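Local coordinates for protein HupZ (Streptococcus sp. 'group A', PDB 5ESC) that probably binds and degrades heme as a dimeric split-barrel enzyme of the pyridoxamine 5'-phosphate oxidase-like family, at residues Gly74-Thr80 with Val112-Leu118. Sequence-based numbering, arbitrary orientation.
Sequences GYRFVGT and VERIFNL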
loop_
_atom_site.group_PDB
_atom_site.type_symbol
_atom_site.label_atom_id
_atom_site.label_comp_id
_atom_site.label_asym_id
_atom_site.label_seq_id
_atom_site.Cartn_x
_atom_site.Cartn_y
_atom_site.Cartn_z
ATOM N N GLY A 74 -10.851 -7.229 3.073
ATOM C CA GLY A 74 -10.165 -5.962 3.007
ATOM C C GLY A 74 -10.932 -4.863 2.353
ATOM O O GLY A 74 -11.952 -5.110 1.635
ATOM N N TYR A 75 -10.485 -3.642 2.615
ATOM C CA TYR A 75 -11.139 -2.456 2.052
ATOM C C TYR A 75 -10.111 -1.442 1.680
ATOM O O TYR A 75 -9.043 -1.338 2.332
ATOM C CB TYR A 75 -12.086 -1.858 3.077
ATOM C CG TYR A 75 -13.281 -2.728 3.397
ATOM C CD1 TYR A 75 -14.452 -2.703 2.592
ATOM C CD2 TYR A 75 -13.236 -3.581 4.494
ATOM C CE1 TYR A 75 -15.523 -3.546 2.891
ATOM C CE2 TYR A 75 -14.285 -4.423 4.804
ATOM C CZ TYR A 75 -15.418 -4.390 4.022
ATOM O OH TYR A 75 -16.400 -5.224 4.396
ATOM N N ARG A 76 -10.447 -0.678 0.674
ATOM C CA ARG A 76 -9.629 0.432 0.188
ATOM C C ARG A 76 -10.488 1.721 0.352
ATOM O O ARG A 76 -11.634 1.767 -0.157
ATOM C CB ARG A 76 -9.273 0.172 -1.300
ATOM C CG ARG A 76 -8.604 1.327 -2.061
ATOM C CD ARG A 76 -7.975 0.892 -3.396
ATOM N NE ARG A 76 -8.990 0.412 -4.313
ATOM C CZ ARG A 76 -9.527 1.121 -5.292
ATOM N NH1 ARG A 76 -9.109 2.347 -5.577
ATOM N NH2 ARG A 76 -10.480 0.585 -6.038
ATOM N N PHE A 77 -9.977 2.698 1.102
ATOM C CA PHE A 77 -10.637 3.987 1.330
ATOM C C PHE A 77 -9.930 5.041 0.445
ATOM O O PHE A 77 -8.668 5.289 0.515
ATOM C CB PHE A 77 -10.579 4.345 2.805
ATOM C CG PHE A 77 -11.217 3.335 3.687
ATOM C CD1 PHE A 77 -10.554 2.191 4.049
ATOM C CD2 PHE A 77 -12.537 3.479 4.101
ATOM C CE1 PHE A 77 -11.164 1.192 4.799
ATOM C CE2 PHE A 77 -13.151 2.514 4.889
ATOM C CZ PHE A 77 -12.459 1.344 5.231
ATOM N N VAL A 78 -10.689 5.697 -0.393
ATOM C CA VAL A 78 -10.146 6.693 -1.267
ATOM C C VAL A 78 -10.621 8.060 -0.884
ATOM O O VAL A 78 -11.840 8.224 -0.644
ATOM C CB VAL A 78 -10.527 6.455 -2.737
ATOM C CG1 VAL A 78 -9.901 7.525 -3.660
ATOM C CG2 VAL A 78 -10.088 5.072 -3.196
ATOM N N GLY A 79 -9.736 9.066 -0.915
ATOM C CA GLY A 79 -10.218 10.442 -0.648
ATOM C C GLY A 79 -9.162 11.490 -0.778
ATOM O O GLY A 79 -8.171 11.284 -1.545
ATOM N N THR A 80 -9.363 12.613 -0.084
ATOM C CA THR A 80 -8.453 13.713 -0.103
ATOM C C THR A 80 -8.022 13.999 1.347
ATOM O O THR A 80 -8.835 13.855 2.243
ATOM C CB THR A 80 -9.090 14.975 -0.745
ATOM O OG1 THR A 80 -8.056 15.933 -0.979
ATOM C CG2 THR A 80 -10.171 15.646 0.138
ATOM N N VAL A 112 -12.795 10.788 3.521
ATOM C CA VAL A 112 -13.124 9.646 2.753
ATOM C C VAL A 112 -14.218 9.966 1.718
ATOM O O VAL A 112 -15.264 10.528 2.053
ATOM C CB VAL A 112 -13.525 8.469 3.631
ATOM C CG1 VAL A 112 -14.089 7.335 2.772
ATOM C CG2 VAL A 112 -12.338 7.973 4.403
ATOM N N GLU A 113 -13.945 9.657 0.456
ATOM C CA GLU A 113 -14.902 9.907 -0.671
ATOM C C GLU A 113 -15.530 8.660 -1.230
ATOM O O GLU A 113 -16.700 8.670 -1.601
ATOM C CB GLU A 113 -14.207 10.675 -1.820
ATOM C CG GLU A 113 -13.801 12.085 -1.397
ATOM C CD GLU A 113 -12.924 12.843 -2.412
ATOM O OE1 GLU A 113 -12.420 12.334 -3.438
ATOM O OE2 GLU A 113 -12.729 14.025 -2.173
ATOM N N ARG A 114 -14.756 7.601 -1.322
ATOM C CA ARG A 114 -15.258 6.291 -1.723
ATOM C C ARG A 114 -14.573 5.157 -1.032
ATOM O O ARG A 114 -13.437 5.316 -0.527
ATOM C CB ARG A 114 -15.201 6.101 -3.212
ATOM C CG ARG A 114 -14.300 6.985 -3.953
ATOM C CD ARG A 114 -14.875 7.564 -5.229
ATOM N NE ARG A 114 -13.735 7.614 -6.138
ATOM C CZ ARG A 114 -12.726 8.504 -6.107
ATOM N NH1 ARG A 114 -12.698 9.512 -5.221
ATOM N NH2 ARG A 114 -11.734 8.380 -6.996
ATOM N N ILE A 115 -15.278 4.038 -0.954
ATOM C CA ILE A 115 -14.829 2.828 -0.311
ATOM C C ILE A 115 -15.022 1.641 -1.289
ATOM O O ILE A 115 -16.021 1.585 -2.040
ATOM C CB ILE A 115 -15.549 2.569 0.993
ATOM C CG1 ILE A 115 -15.501 3.810 1.906
ATOM C CG2 ILE A 115 -14.982 1.277 1.622
ATOM C CD1 ILE A 115 -16.468 3.761 3.083
ATOM N N PHE A 116 -14.015 0.763 -1.345
ATOM C CA PHE A 116 -14.008 -0.437 -2.263
ATOM C C PHE A 116 -13.680 -1.647 -1.447
ATOM O O PHE A 116 -12.861 -1.576 -0.542
ATOM C CB PHE A 116 -13.006 -0.290 -3.406
ATOM C CG PHE A 116 -13.303 0.880 -4.310
ATOM C CD1 PHE A 116 -14.296 0.787 -5.299
ATOM C CD2 PHE A 116 -12.658 2.076 -4.156
ATOM C CE1 PHE A 116 -14.581 1.873 -6.131
ATOM C CE2 PHE A 116 -12.932 3.168 -4.986
ATOM C CZ PHE A 116 -13.887 3.080 -5.976
ATOM N N ASN A 117 -14.406 -2.726 -1.694
ATOM C CA ASN A 117 -14.230 -3.956 -0.963
ATOM C C ASN A 117 -13.083 -4.610 -1.714
ATOM O O ASN A 117 -13.096 -4.579 -2.927
ATOM C CB ASN A 117 -15.535 -4.811 -1.019
ATOM C CG ASN A 117 -15.662 -5.834 0.146
ATOM O OD1 ASN A 117 -14.740 -6.637 0.409
ATOM N ND2 ASN A 117 -16.836 -5.835 0.811
ATOM N N LEU A 118 -12.078 -5.147 -1.017
ATOM C CA LEU A 118 -11.021 -5.928 -1.696
ATOM C C LEU A 118 -11.328 -7.437 -1.578
ATOM O O LEU A 118 -10.458 -8.243 -1.860
ATOM C CB LEU A 118 -9.622 -5.639 -1.153
ATOM C CG LEU A 118 -9.153 -4.197 -1.105
ATOM C CD1 LEU A 118 -7.969 -4.141 -0.162
ATOM C CD2 LEU A 118 -8.797 -3.581 -2.457
HETATM O O HOH W 1 -13.489 -7.514 2.306
#
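Tyr75-Val78 pairs antiparallel with Arg114-Asn117, the strand axes 4.4 Å apart at closest approach and 154° between their directions. Hydrogen-bonded pairs Arg76-Phe116 and Val78-Arg114 are interleaved with non-hydrogen-bonded Tyr75-Asn117 and Phe77-Ile115. A classic beta bulge then shifts the register: Val78 O accepts from both Glu113 N (2.8 Å) and Arg114 N (3.1 Å), so two residues face one. On the face carrying Arg76, its guanidinium lies nearly parallel to the Phe116 ring, the planes only 4° apart. The bend at chi3 turns it so that NH2 sits over the rim of one ring face, 3.2 Å from Phe116 CD2, while Glu63 holds NH1 in a salt bridge. Val78 CG2 meets the edge of the same ring, 3.9 Å from CE2, and Val78 CG1 packs against one face of the Arg114 guanidinium, whose NH1 forms a salt bridge with Glu113 OE1 (3.3 Å). On the other face, Phe77 and Ile115 lie side by side, CD2 to CG1 3.7 Å. Beyond them the Asn117 amide, its OD1 hydrogen-bonded by Gln119 N, meets the Tyr75 ring obliquely, planes 45° apart, with ND2 3.4 Å from CE1. Helix 4-12 covers this face through Met6 and Ile10, whereas Asn27 and Gln25 of the second subunit pack on Arg76 and Val78. Strands 61-68 and 41-46 flank the pair within the split-barrel sheet.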